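Local coordinates for GTP-binding protein (Thermus thermophilus, PDB 2DBY) that binds GDP in its G domain and is probably a ribosome-associated ATPase of the Obg-related YchF/OLA1 subfamily, at residues Leu27-Pro32 / Pro65-His70; Val43-Glu48 / Thr69-Val74; Leu285-Ala290 / Trp298-Gly303. All coordinates share one frame; numbering follows the deposited sequence.

Interaction 1. Residues Leu27-Pro32 / Pro65-His70. With FMT (formic acid), chain E.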
ATOM      1  N   LEU A  27       8.580  -6.803  15.121  1.00 14.53           N
ATOM      2  CA  LEU A  27       9.390  -7.809  14.418  1.00 17.47           C
ATOM      3  C   LEU A  27      10.219  -7.225  13.273  1.00 14.01           C
ATOM      4  O   LEU A  27      11.059  -7.920  12.687  1.00 17.45           O
ATOM      5  CB  LEU A  27       8.489  -8.896  13.806  1.00 19.94           C
ATOM      6  CG  LEU A  27       7.608  -9.819  14.651  1.00 22.58           C
ATOM      7  CD1 LEU A  27       6.813 -10.753  13.727  1.00 29.32           C
ATOM      8  CD2 LEU A  27       8.465 -10.633  15.594  1.00 24.62           C
ATOM      9  N   ALA A  28      10.002  -5.953  12.948  1.00 12.54           N
ATOM     10  CA  ALA A  28      10.674  -5.319  11.815  1.00 13.91           C
ATOM     11  C   ALA A  28      12.204  -5.217  11.847  1.00 17.63           C
ATOM     12  O   ALA A  28      12.795  -4.959  12.891  1.00 18.48           O
ATOM     13  CB  ALA A  28      10.069  -3.910  11.596  1.00 16.32           C
ATOM     14  N   ALA A  29      12.820  -5.396  10.678  1.00 17.51           N
ATOM     15  CA  ALA A  29      14.284  -5.326  10.531  1.00 19.44           C
ATOM     16  C   ALA A  29      14.775  -3.896  10.365  1.00 24.27           C
ATOM     17  O   ALA A  29      15.906  -3.565  10.750  1.00 21.46           O
ATOM     18  CB  ALA A  29      14.741  -6.178   9.310  1.00 19.82           C
ATOM     19  N   ASN A  30      13.937  -3.046   9.779  1.00 23.29           N
ATOM     20  CA  ASN A  30      14.306  -1.649   9.552  1.00 19.84           C
ATOM     21  C   ASN A  30      13.059  -0.819   9.722  1.00 24.95           C
ATOM     22  O   ASN A  30      11.992  -1.174   9.207  1.00 24.28           O
ATOM     23  CB  ASN A  30      14.841  -1.449   8.139  1.00 20.96           C
ATOM     24  CG  ASN A  30      16.121  -2.209   7.897  1.00 25.46           C
ATOM     25  OD1 ASN A  30      16.125  -3.298   7.300  1.00 29.30           O
ATOM     26  ND2 ASN A  30      17.220  -1.656   8.379  1.00 19.48           N
ATOM     27  N   TYR A  31      13.198   0.291  10.433  1.00 17.48           N
ATOM     28  CA  TYR A  31      12.067   1.152  10.690  1.00 18.40           C
ATOM     29  C   TYR A  31      12.113   2.488   9.998  1.00 20.83           C
ATOM     30  O   TYR A  31      13.104   3.212  10.096  1.00 19.98           O
ATOM     31  CB  TYR A  31      11.942   1.437  12.182  1.00 15.24           C
ATOM     32  CG  TYR A  31      11.621   0.227  13.029  1.00 16.30           C
ATOM     33  CD1 TYR A  31      12.628  -0.473  13.708  1.00 15.78           C
ATOM     34  CD2 TYR A  31      10.309  -0.225  13.135  1.00 18.75           C
ATOM     35  CE1 TYR A  31      12.317  -1.611  14.488  1.00 17.03           C
ATOM     36  CE2 TYR A  31       9.993  -1.352  13.889  1.00 12.10           C
ATOM     37  CZ  TYR A  31      10.988  -2.032  14.562  1.00 12.92           C
ATOM     38  OH  TYR A  31      10.618  -3.111  15.327  1.00 14.44           O
ATOM     39  N   PRO A  32      11.026   2.840   9.298  1.00 18.91           N
ATOM     40  CA  PRO A  32      10.926   4.128   8.600  1.00 19.21           C
ATOM     41  C   PRO A  32      10.871   5.128   9.761  1.00 18.71           C
ATOM     42  O   PRO A  32      10.275   4.840  10.817  1.00 16.14           O
ATOM     43  CB  PRO A  32       9.576   4.037   7.883  1.00 22.34           C
ATOM     44  CG  PRO A  32       9.356   2.541   7.704  1.00 19.93           C
ATOM     45  CD  PRO A  32       9.843   1.997   9.036  1.00 17.18           C
ATOM     46  N   PRO A  65      21.979 -14.048   5.490  1.00 23.90           N
ATOM     47  CA  PRO A  65      20.749 -13.678   6.186  1.00 20.17           C
ATOM     48  C   PRO A  65      19.811 -13.033   5.157  1.00 19.09           C
ATOM     49  O   PRO A  65      20.272 -12.497   4.136  1.00 17.64           O
ATOM     50  CB  PRO A  65      21.227 -12.649   7.211  1.00 25.72           C
ATOM     51  CG  PRO A  65      22.683 -12.951   7.389  1.00 31.17           C
ATOM     52  CD  PRO A  65      23.129 -13.280   5.999  1.00 27.65           C
ATOM     53  N   VAL A  66      18.511 -13.088   5.416  1.00 20.78           N
ATOM     54  CA  VAL A  66      17.545 -12.461   4.523  1.00 17.18           C
ATOM     55  C   VAL A  66      16.928 -11.264   5.261  1.00 17.47           C
ATOM     56  O   VAL A  66      16.729 -11.307   6.481  1.00 18.73           O
ATOM     57  CB  VAL A  66      16.406 -13.439   4.093  1.00 21.90           C
ATOM     58  CG1 VAL A  66      16.980 -14.606   3.341  1.00 22.25           C
ATOM     59  CG2 VAL A  66      15.629 -13.925   5.310  1.00 26.44           C
ATOM     60  N   VAL A  67      16.665 -10.196   4.518  1.00 17.50           N
ATOM     61  CA  VAL A  67      16.079  -8.969   5.070  1.00 17.88           C
ATOM     62  C   VAL A  67      14.832  -8.659   4.255  1.00 12.47           C
ATOM     63  O   VAL A  67      14.916  -8.284   3.092  1.00 15.30           O
ATOM     64  CB  VAL A  67      17.049  -7.771   4.952  1.00 19.13           C
ATOM     65  CG1 VAL A  67      16.410  -6.536   5.606  1.00 20.03           C
ATOM     66  CG2 VAL A  67      18.377  -8.098   5.650  1.00 22.75           C
ATOM     67  N   PRO A  68      13.646  -8.814   4.856  1.00 15.95           N
ATOM     68  CA  PRO A  68      12.468  -8.512   4.036  1.00 16.10           C
ATOM     69  C   PRO A  68      12.148  -7.032   4.037  1.00 16.04           C
ATOM     70  O   PRO A  68      12.726  -6.251   4.805  1.00 13.79           O
ATOM     71  CB  PRO A  68      11.355  -9.301   4.718  1.00 12.46           C
ATOM     72  CG  PRO A  68      11.732  -9.162   6.186  1.00 16.51           C
ATOM     73  CD  PRO A  68      13.261  -9.310   6.195  1.00 19.62           C
ATOM     74  N   THR A  69      11.236  -6.654   3.156  1.00 10.81           N
ATOM     75  CA  THR A  69      10.757  -5.273   3.140  1.00 14.08           C
ATOM     76  C   THR A  69       9.474  -5.265   4.002  1.00 14.00           C
ATOM     77  O   THR A  69       9.220  -6.218   4.751  1.00 13.37           O
ATOM     78  CB  THR A  69      10.521  -4.749   1.694  1.00 16.42           C
ATOM     79  OG1 THR A  69      10.143  -3.367   1.753  1.00 12.82           O
ATOM     80  CG2 THR A  69       9.427  -5.550   0.960  1.00 12.00           C
ATOM     81  N   HIS A  70       8.668  -4.213   3.906  1.00 13.73           N
ATOM     82  CA  HIS A  70       7.482  -4.095   4.740  1.00 13.69           C
ATOM     83  C   HIS A  70       6.497  -3.088   4.151  1.00 11.85           C
ATOM     84  O   HIS A  70       6.800  -2.417   3.156  1.00 15.54           O
ATOM     85  CB  HIS A  70       7.916  -3.612   6.131  1.00 15.16           C
ATOM     86  CG  HIS A  70       8.724  -2.345   6.105  1.00 19.15           C
ATOM     87  ND1 HIS A  70       9.957  -2.231   6.708  1.00 22.53           N
ATOM     88  CD2 HIS A  70       8.469  -1.139   5.545  1.00 23.45           C
ATOM     89  CE1 HIS A  70      10.431  -1.010   6.518  1.00 21.24           C
ATOM     90  NE2 HIS A  70       9.547  -0.327   5.814  1.00 26.74           N
TER
HETATM   91  C   FMT E 403      10.867  -5.423   7.771  1.00 18.94           C
HETATM   92  O1  FMT E 403      11.328  -4.318   7.927  1.00 21.02           O
HETATM   93  O2  FMT E 403      11.288  -6.431   8.533  1.00 19.29           O
HETATM   94  O   HOH W   1      13.699  -3.763   5.974  1.00 32.28           O
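A formic acid molecule, probably from the crystallisation liquor, bridges loop 27-32 and the strand region 65-70 and is bonded to both. Its O2 takes the backbone N-H of Ala29 (N to O2 2.8 Å), while O1 lies at the edge of the His70 ring, near its plane, and accepts from ND1 over 2.8 Å in an almost straight bond of 173°. A weak bond from Asn30 N also reaches O1. The imidazole arrives there because CG stands between the backbone N and the carbonyl carbon (chi1 54°), the crowded position. Its far side meets Pro32 tip to tip, Pro32 CG 3.4 Å from His70 NE2, and Asn30 O comes within 3.1 Å of His70 CE1. The compact proline ring sets an apolar CG against the NE2 end of the imidazole. Farther along, Ala29 CB touches Val67 CG1 at 4.1 Å, and the Asn30 side chain crosses Val67 at about a right angle, with OD1 3.7 Å from CG1. One water lies within hydrogen-bonding distance of both Asn30 OD1 and Pro68 O. The contact packs the surface loop between helix 14-25 and strand 40-44 against strand 66-75 of the G domain, away from the nucleotide. Two strong N-H donors and a weak third converge on the guest, so the site is suited to a small carboxylate, whose negative charge would probably favour a protonated His70.

Interaction 2. Residues Val43-Glu48 / Thr69-Val74. With FMT (formic acid), chain E.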
ATOM      1  N   VAL A  43       4.372  -3.727   8.731  1.00 11.76           N
ATOM      2  CA  VAL A  43       4.161  -5.164   8.759  1.00 11.31           C
ATOM      3  C   VAL A  43       5.201  -5.758   7.817  1.00 12.98           C
ATOM      4  O   VAL A  43       5.183  -5.464   6.633  1.00 11.89           O
ATOM      5  CB  VAL A  43       2.750  -5.560   8.227  1.00 11.82           C
ATOM      6  CG1 VAL A  43       2.623  -7.097   8.210  1.00 13.48           C
ATOM      7  CG2 VAL A  43       1.652  -4.951   9.103  1.00 15.87           C
ATOM      8  N   PRO A  44       6.149  -6.555   8.339  1.00 14.65           N
ATOM      9  CA  PRO A  44       7.176  -7.163   7.484  1.00 13.87           C
ATOM     10  C   PRO A  44       6.443  -8.039   6.442  1.00 17.17           C
ATOM     11  O   PRO A  44       5.551  -8.825   6.804  1.00 17.50           O
ATOM     12  CB  PRO A  44       7.989  -8.009   8.465  1.00 14.79           C
ATOM     13  CG  PRO A  44       7.852  -7.260   9.776  1.00 16.44           C
ATOM     14  CD  PRO A  44       6.365  -6.893   9.759  1.00 16.08           C
ATOM     15  N   LEU A  45       6.831  -7.920   5.175  1.00 13.30           N
ATOM     16  CA  LEU A  45       6.204  -8.659   4.077  1.00 14.35           C
ATOM     17  C   LEU A  45       6.952  -9.966   3.881  1.00 19.36           C
ATOM     18  O   LEU A  45       8.147  -9.969   3.600  1.00 18.41           O
ATOM     19  CB  LEU A  45       6.292  -7.850   2.782  1.00 21.02           C
ATOM     20  CG  LEU A  45       5.056  -7.302   2.072  1.00 31.35           C
ATOM     21  CD1 LEU A  45       5.482  -6.888   0.662  1.00 23.44           C
ATOM     22  CD2 LEU A  45       3.935  -8.345   2.017  1.00 23.64           C
ATOM     23  N   GLU A  46       6.254 -11.079   4.044  1.00 15.54           N
ATOM     24  CA  GLU A  46       6.899 -12.370   3.873  1.00 15.80           C
ATOM     25  C   GLU A  46       7.100 -12.566   2.383  1.00 16.39           C
ATOM     26  O   GLU A  46       6.239 -12.205   1.574  1.00 17.88           O
ATOM     27  CB  GLU A  46       6.014 -13.473   4.481  1.00 18.51           C
ATOM     28  CG  GLU A  46       6.115 -13.451   5.997  1.00 27.82           C
ATOM     29  CD  GLU A  46       5.079 -14.297   6.709  1.00 34.35           C
ATOM     30  OE1 GLU A  46       4.643 -15.315   6.144  1.00 36.73           O
ATOM     31  OE2 GLU A  46       4.720 -13.939   7.854  1.00 33.86           O
ATOM     32  N   ASP A  47       8.236 -13.132   2.008  1.00 17.36           N
ATOM     33  CA  ASP A  47       8.501 -13.339   0.587  1.00 18.27           C
ATOM     34  C   ASP A  47       9.422 -14.550   0.430  1.00 17.88           C
ATOM     35  O   ASP A  47      10.608 -14.499   0.791  1.00 17.57           O
ATOM     36  CB  ASP A  47       9.141 -12.071   0.009  1.00 16.76           C
ATOM     37  CG  ASP A  47       9.311 -12.126  -1.508  1.00 19.96           C
ATOM     38  OD1 ASP A  47       9.446 -11.044  -2.120  1.00 20.00           O
ATOM     39  OD2 ASP A  47       9.324 -13.239  -2.091  1.00 20.60           O
ATOM     40  N   GLU A  48       8.849 -15.648  -0.069  1.00 17.99           N
ATOM     41  CA  GLU A  48       9.598 -16.889  -0.263  1.00 19.37           C
ATOM     42  C   GLU A  48      10.755 -16.743  -1.249  1.00 17.36           C
ATOM     43  O   GLU A  48      11.702 -17.536  -1.220  1.00 14.99           O
ATOM     44  CB  GLU A  48       8.655 -18.003  -0.757  1.00 20.21           C
ATOM     45  CG  GLU A  48       7.748 -18.574   0.312  1.00 26.19           C
ATOM     46  CD  GLU A  48       8.518 -19.374   1.330  1.00 32.09           C
ATOM     47  OE1 GLU A  48       9.062 -20.444   0.975  1.00 35.49           O
ATOM     48  OE2 GLU A  48       8.598 -18.926   2.482  1.00 34.03           O
ATOM     49  N   THR A  69      11.236  -6.654   3.156  1.00 10.81           N
ATOM     50  CA  THR A  69      10.757  -5.273   3.140  1.00 14.08           C
ATOM     51  C   THR A  69       9.474  -5.265   4.002  1.00 14.00           C
ATOM     52  O   THR A  69       9.220  -6.218   4.751  1.00 13.37           O
ATOM     53  CB  THR A  69      10.521  -4.749   1.694  1.00 16.42           C
ATOM     54  OG1 THR A  69      10.143  -3.367   1.753  1.00 12.82           O
ATOM     55  CG2 THR A  69       9.427  -5.550   0.960  1.00 12.00           C
ATOM     56  N   HIS A  70       8.668  -4.213   3.906  1.00 13.73           N
ATOM     57  CA  HIS A  70       7.482  -4.095   4.740  1.00 13.69           C
ATOM     58  C   HIS A  70       6.497  -3.088   4.151  1.00 11.85           C
ATOM     59  O   HIS A  70       6.800  -2.417   3.156  1.00 15.54           O
ATOM     60  CB  HIS A  70       7.916  -3.612   6.131  1.00 15.16           C
ATOM     61  CG  HIS A  70       8.724  -2.345   6.105  1.00 19.15           C
ATOM     62  ND1 HIS A  70       9.957  -2.231   6.708  1.00 22.53           N
ATOM     63  CD2 HIS A  70       8.469  -1.139   5.545  1.00 23.45           C
ATOM     64  CE1 HIS A  70      10.431  -1.010   6.518  1.00 21.24           C
ATOM     65  NE2 HIS A  70       9.547  -0.327   5.814  1.00 26.74           N
ATOM     66  N   VAL A  71       5.318  -3.002   4.776  1.00 12.84           N
ATOM     67  CA  VAL A  71       4.272  -2.063   4.374  1.00 14.08           C
ATOM     68  C   VAL A  71       3.875  -1.293   5.634  1.00 12.13           C
ATOM     69  O   VAL A  71       3.590  -1.900   6.671  1.00 13.10           O
ATOM     70  CB  VAL A  71       3.027  -2.790   3.831  1.00 14.72           C
ATOM     71  CG1 VAL A  71       1.941  -1.747   3.454  1.00 15.73           C
ATOM     72  CG2 VAL A  71       3.398  -3.618   2.625  1.00 20.06           C
ATOM     73  N   GLU A  72       3.849   0.032   5.530  1.00 10.65           N
ATOM     74  CA  GLU A  72       3.523   0.896   6.671  1.00 11.89           C
ATOM     75  C   GLU A  72       2.023   1.198   6.778  1.00 11.95           C
ATOM     76  O   GLU A  72       1.379   1.491   5.780  1.00 12.39           O
ATOM     77  CB  GLU A  72       4.309   2.200   6.525  1.00 13.36           C
ATOM     78  CG  GLU A  72       4.150   3.199   7.667  1.00 14.11           C
ATOM     79  CD  GLU A  72       5.131   4.350   7.534  1.00 24.52           C
ATOM     80  OE1 GLU A  72       6.333   4.137   7.754  1.00 31.33           O
ATOM     81  OE2 GLU A  72       4.704   5.463   7.200  1.00 26.83           O
ATOM     82  N   PHE A  73       1.498   1.130   8.005  1.00 10.46           N
ATOM     83  CA  PHE A  73       0.088   1.369   8.282  1.00 13.27           C
ATOM     84  C   PHE A  73      -0.020   2.424   9.370  1.00 16.26           C
ATOM     85  O   PHE A  73       0.776   2.412  10.317  1.00 18.35           O
ATOM     86  CB  PHE A  73      -0.586   0.082   8.775  1.00 13.65           C
ATOM     87  CG  PHE A  73      -0.814  -0.931   7.691  1.00 13.92           C
ATOM     88  CD1 PHE A  73       0.130  -1.930   7.436  1.00 15.06           C
ATOM     89  CD2 PHE A  73      -1.953  -0.860   6.894  1.00 11.39           C
ATOM     90  CE1 PHE A  73      -0.064  -2.843   6.393  1.00 13.15           C
ATOM     91  CE2 PHE A  73      -2.159  -1.765   5.850  1.00  9.79           C
ATOM     92  CZ  PHE A  73      -1.215  -2.757   5.595  1.00 11.80           C
ATOM     93  N   VAL A  74      -1.004   3.310   9.241  1.00 11.94           N
ATOM     94  CA  VAL A  74      -1.210   4.359  10.227  1.00 13.51           C
ATOM     95  C   VAL A  74      -2.599   4.228  10.841  1.00 15.06           C
ATOM     96  O   VAL A  74      -3.583   4.041  10.109  1.00 13.06           O
ATOM     97  CB  VAL A  74      -1.115   5.731   9.554  1.00 13.24           C
ATOM     98  CG1 VAL A  74      -1.318   6.845  10.591  1.00 17.50           C
ATOM     99  CG2 VAL A  74       0.214   5.862   8.844  1.00 17.22           C
TER
HETATM  100  C   FMT E 403      10.867  -5.423   7.771  1.00 18.94           C
HETATM  101  O1  FMT E 403      11.328  -4.318   7.927  1.00 21.02           O
HETATM  102  O2  FMT E 403      11.288  -6.431   8.533  1.00 19.29           O
HETATM  103  O   HOH W   2       9.818  -8.844   1.722  1.00 14.74           O
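The two rings of this contact play different parts. Phe73 receives the methyl CG2 of Val43 obliquely, 3.8 Å from its CD1, whereas the His70 imidazole turns its end away from strand 43-44 and keeps the formic acid at its edge. The ring of Pro44 borders the same guest, its CB lying 3.7 Å from formic acid O2.

The backbone joins the segments as an antiparallel pair. Val43 and Val71 exchange N-H to O bonds in both directions, 2.9 Å from Val43 N to Val71 O and 3.1 Å from Val71 N to Val43 O, and Leu45 N reaches Thr69 O at 3.0 Å with an angle of 171°. All three donors sit above the carbonyl plane of their acceptors. Pro44, which has no N-H, pairs with His70 at a non-hydrogen-bonded position, where none is needed; their CA atoms are 4.1 Å apart. The His70 side chain also touches Pro32 and Val42. An alanine in place of His70 would remove the imidazole and would probably lose both the grip on the formic acid and the packing against Pro32 and Val42.

Behind the pairing, Leu45 CG lies 4.1 Å from Val71 CG2. Branched valines suit these extended, buried positions. A water bridges Leu45 O and Thr69 N, while Thr69 OG1 bonds to Thr299. Asp47 occupies the N-cap of helix 48-57.

Helix 270-281 covers the face bearing Val43, Leu45 and Val71: Gln272 meets Val43, and Tyr279 meets Leu45 and Val71. Strand 66-75 continues into the central sheet of the G domain, where Phe73 packs on Val4 and Ile6 of the parallel strand 3-7.

Interaction 3. Residues Leu285-Ala290 / Trp298-Gly303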
ATOM      1  N   LEU A 285       6.358  -2.221  -5.905  1.00 19.40           N
ATOM      2  CA  LEU A 285       6.980  -3.451  -6.397  1.00 17.53           C
ATOM      3  C   LEU A 285       8.241  -3.699  -5.589  1.00 16.45           C
ATOM      4  O   LEU A 285       8.809  -2.782  -4.981  1.00 17.57           O
ATOM      5  CB  LEU A 285       7.270  -3.378  -7.908  1.00 22.71           C
ATOM      6  CG  LEU A 285       8.085  -2.256  -8.545  1.00 23.24           C
ATOM      7  CD1 LEU A 285       9.574  -2.544  -8.384  1.00 26.94           C
ATOM      8  CD2 LEU A 285       7.718  -2.159 -10.042  1.00 24.09           C
ATOM      9  N   THR A 286       8.654  -4.963  -5.549  1.00 15.28           N
ATOM     10  CA  THR A 286       9.827  -5.383  -4.817  1.00 15.71           C
ATOM     11  C   THR A 286      10.993  -5.689  -5.751  1.00 17.58           C
ATOM     12  O   THR A 286      10.784  -6.323  -6.784  1.00 16.97           O
ATOM     13  CB  THR A 286       9.553  -6.713  -4.058  1.00 17.53           C
ATOM     14  OG1 THR A 286       8.448  -6.538  -3.157  1.00 16.28           O
ATOM     15  CG2 THR A 286      10.793  -7.173  -3.293  1.00 20.19           C
ATOM     16  N   PHE A 287      12.197  -5.215  -5.417  1.00 15.79           N
ATOM     17  CA  PHE A 287      13.384  -5.630  -6.183  1.00 17.64           C
ATOM     18  C   PHE A 287      14.347  -6.146  -5.113  1.00 19.17           C
ATOM     19  O   PHE A 287      14.187  -5.827  -3.916  1.00 20.64           O
ATOM     20  CB  PHE A 287      13.990  -4.498  -7.050  1.00 20.38           C
ATOM     21  CG  PHE A 287      14.763  -3.451  -6.295  1.00 21.50           C
ATOM     22  CD1 PHE A 287      16.074  -3.690  -5.877  1.00 27.61           C
ATOM     23  CD2 PHE A 287      14.198  -2.200  -6.047  1.00 24.68           C
ATOM     24  CE1 PHE A 287      16.814  -2.696  -5.225  1.00 23.81           C
ATOM     25  CE2 PHE A 287      14.928  -1.210  -5.399  1.00 19.34           C
ATOM     26  CZ  PHE A 287      16.235  -1.453  -4.986  1.00 19.75           C
ATOM     27  N   PHE A 288      15.322  -6.966  -5.510  1.00 15.51           N
ATOM     28  CA  PHE A 288      16.236  -7.559  -4.543  1.00 17.65           C
ATOM     29  C   PHE A 288      17.703  -7.254  -4.779  1.00 18.72           C
ATOM     30  O   PHE A 288      18.095  -6.913  -5.885  1.00 18.70           O
ATOM     31  CB  PHE A 288      16.154  -9.111  -4.595  1.00 15.79           C
ATOM     32  CG  PHE A 288      14.771  -9.670  -4.406  1.00 13.69           C
ATOM     33  CD1 PHE A 288      13.966  -9.962  -5.498  1.00 15.29           C
ATOM     34  CD2 PHE A 288      14.282  -9.911  -3.124  1.00 19.11           C
ATOM     35  CE1 PHE A 288      12.671 -10.496  -5.318  1.00 19.61           C
ATOM     36  CE2 PHE A 288      12.998 -10.437  -2.927  1.00 14.84           C
ATOM     37  CZ  PHE A 288      12.190 -10.732  -4.034  1.00 13.03           C
ATOM     38  N   THR A 289      18.488  -7.360  -3.716  1.00 18.26           N
ATOM     39  CA  THR A 289      19.945  -7.316  -3.854  1.00 22.57           C
ATOM     40  C   THR A 289      20.282  -8.697  -3.277  1.00 21.52           C
ATOM     41  O   THR A 289      19.726  -9.109  -2.247  1.00 18.59           O
ATOM     42  CB  THR A 289      20.625  -6.155  -3.095  1.00 17.77           C
ATOM     43  OG1 THR A 289      20.214  -6.112  -1.726  1.00 23.11           O
ATOM     44  CG2 THR A 289      20.303  -4.861  -3.794  1.00 24.96           C
ATOM     45  N   ALA A 290      21.168  -9.432  -3.935  1.00 19.87           N
ATOM     46  CA  ALA A 290      21.454 -10.781  -3.471  1.00 20.07           C
ATOM     47  C   ALA A 290      22.898 -11.192  -3.709  1.00 19.89           C
ATOM     48  O   ALA A 290      23.460 -10.936  -4.771  1.00 21.51           O
ATOM     49  CB  ALA A 290      20.520 -11.767  -4.160  1.00 19.60           C
ATOM     50  N   TRP A 298      13.755  -4.813  -1.446  1.00 14.98           N
ATOM     51  CA  TRP A 298      13.623  -3.357  -1.439  1.00 18.21           C
ATOM     52  C   TRP A 298      12.317  -2.996  -2.116  1.00 19.10           C
ATOM     53  O   TRP A 298      11.840  -3.714  -2.990  1.00 18.46           O
ATOM     54  CB  TRP A 298      14.784  -2.709  -2.199  1.00 19.53           C
ATOM     55  CG  TRP A 298      16.120  -3.101  -1.692  1.00 17.35           C
ATOM     56  CD1 TRP A 298      16.854  -4.205  -2.054  1.00 21.17           C
ATOM     57  CD2 TRP A 298      16.919  -2.380  -0.756  1.00 20.76           C
ATOM     58  NE1 TRP A 298      18.064  -4.204  -1.401  1.00 19.29           N
ATOM     59  CE2 TRP A 298      18.132  -3.095  -0.599  1.00 21.66           C
ATOM     60  CE3 TRP A 298      16.735  -1.193  -0.033  1.00 23.21           C
ATOM     61  CZ2 TRP A 298      19.157  -2.656   0.256  1.00 21.53           C
ATOM     62  CZ3 TRP A 298      17.768  -0.757   0.822  1.00 20.69           C
ATOM     63  CH2 TRP A 298      18.954  -1.492   0.951  1.00 22.79           C
ATOM     64  N   THR A 299      11.748  -1.858  -1.728  1.00 17.54           N
ATOM     65  CA  THR A 299      10.461  -1.416  -2.273  1.00 14.29           C
ATOM     66  C   THR A 299      10.534  -0.042  -2.941  1.00 19.23           C
ATOM     67  O   THR A 299      11.119   0.884  -2.391  1.00 19.47           O
ATOM     68  CB  THR A 299       9.416  -1.302  -1.133  1.00 21.85           C
ATOM     69  OG1 THR A 299       9.231  -2.586  -0.536  1.00 18.95           O
ATOM     70  CG2 THR A 299       8.071  -0.787  -1.657  1.00 20.04           C
ATOM     71  N   VAL A 300       9.973   0.048  -4.139  1.00 17.03           N
ATOM     72  CA  VAL A 300       9.878   1.300  -4.882  1.00 18.02           C
ATOM     73  C   VAL A 300       8.523   1.350  -5.563  1.00 18.21           C
ATOM     74  O   VAL A 300       7.877   0.321  -5.780  1.00 17.69           O
ATOM     75  CB  VAL A 300      10.962   1.446  -5.984  1.00 19.82           C
ATOM     76  CG1 VAL A 300      12.327   1.545  -5.346  1.00 23.28           C
ATOM     77  CG2 VAL A 300      10.886   0.316  -6.957  1.00 24.53           C
ATOM     78  N   ARG A 301       8.082   2.554  -5.909  1.00 18.95           N
ATOM     79  CA  ARG A 301       6.812   2.714  -6.599  1.00 17.17           C
ATOM     80  C   ARG A 301       6.943   2.237  -8.046  1.00 20.75           C
ATOM     81  O   ARG A 301       7.997   2.382  -8.671  1.00 22.97           O
ATOM     82  CB  ARG A 301       6.409   4.198  -6.563  1.00 21.84           C
ATOM     83  CG  ARG A 301       6.268   4.745  -5.157  1.00 33.89           C
ATOM     84  CD  ARG A 301       6.229   6.267  -5.145  1.00 45.43           C
ATOM     85  NE  ARG A 301       5.789   6.776  -3.851  1.00 57.55           N
ATOM     86  CZ  ARG A 301       5.654   8.067  -3.557  1.00 61.84           C
ATOM     87  NH1 ARG A 301       5.931   8.991  -4.469  1.00 62.79           N
ATOM     88  NH2 ARG A 301       5.224   8.434  -2.356  1.00 64.15           N
ATOM     89  N   ARG A 302       5.891   1.640  -8.576  1.00 21.00           N
ATOM     90  CA  ARG A 302       5.918   1.195  -9.955  1.00 23.38           C
ATOM     91  C   ARG A 302       6.201   2.428 -10.815  1.00 26.68           C
ATOM     92  O   ARG A 302       5.576   3.478 -10.633  1.00 23.84           O
ATOM     93  CB  ARG A 302       4.571   0.569 -10.330  1.00 27.86           C
ATOM     94  CG  ARG A 302       4.438   0.186 -11.808  1.00 30.58           C
ATOM     95  CD  ARG A 302       3.285  -0.797 -12.036  1.00 41.68           C
ATOM     96  NE  ARG A 302       3.665  -2.181 -11.729  1.00 49.88           N
ATOM     97  CZ  ARG A 302       3.753  -2.701 -10.504  1.00 51.61           C
ATOM     98  NH1 ARG A 302       3.479  -1.960  -9.437  1.00 54.72           N
ATOM     99  NH2 ARG A 302       4.131  -3.967 -10.345  1.00 47.53           N
ATOM    100  N   GLY A 303       7.163   2.305 -11.729  1.00 27.06           N
ATOM    101  CA  GLY A 303       7.516   3.421 -12.590  1.00 26.81           C
ATOM    102  C   GLY A 303       8.903   3.949 -12.279  1.00 29.40           C
ATOM    103  O   GLY A 303       9.505   4.659 -13.088  1.00 26.09           O
TER
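At the apolar centre, the Phe287 ring offers one face to Trp298, whose CB stands 3.5 Å from the ring centroid in a CH-pi contact. The phenyl and the five-membered ring of the indole are nearly parallel, with planes at 14°, but slid apart and barely overlap. Val300 CG1 meets the Phe287 edge in its plane, 3.8 Å from CE2. Next along, Leu285 CD1 presses on Val300 CG2 at 3.5 Å, tighter than usual for two carbons. These four side chains share one face of the hairpin; Leu285, Phe287 and Val300 are buried, Trp298 partly exposed.

The strands are antiparallel, and four backbone bonds tie Leu285 to Val300 and Phe287 to Trp298, the shortest being Trp298 N to Phe287 O at 2.7 Å. Outward from the core, Leu285 CD2 lies over the centre of the Arg302 guanidinium, 4.0 Å above its plane; that group is anchored by a salt bridge from NH1 to Asp283. At the other end, the indole NE1 donates to Thr289 OG1 over 2.9 Å in a straight bond of 176° lying in the ring plane. Thr289 chi1 of 52° puts the hydroxyl there, so threonine supplies the acceptor that fixes the indole's rotation.

Helix 306-313 covers the core face through Ala309 and Ile313 on Phe287, an arrangement consistent with the opening hairpin of a ubiquitin-like (beta-grasp) domain. On the other face, Phe288 packs on helix 48-57, and Thr286 OG1 and Thr299 OG1 bond Tyr279 OH of helix 270-281, Thr299 OG1 also Thr69. Strand 295-301 continues the sheet by running parallel to strand 66-75.

In the fold
Strand 66-75 connects the three contacts. Interactions 1 and 2 share Thr69 and His70, touch the same formic acid and have centres about 8 Å apart; Pro32 CB of the first lies 3.2 Å from Glu72 OE1 of the second. Interaction 3, centred about 14 Å from interaction 1 and 13 Å from interaction 2, belongs to hairpin 284-301 of the C-terminal region and meets both through Thr69 OG1 and Thr299 OG1, 2.6 Å apart, a probable hydrogen bond. Asp47 OD1 also packs 3.4 Å from Phe288 CZ. This hairpin thus extends the G domain's sheet. Interaction 2 comes nearer the nucleotide: the Phe73 side chain is about 10 Å from that of GDP-binding Lys14.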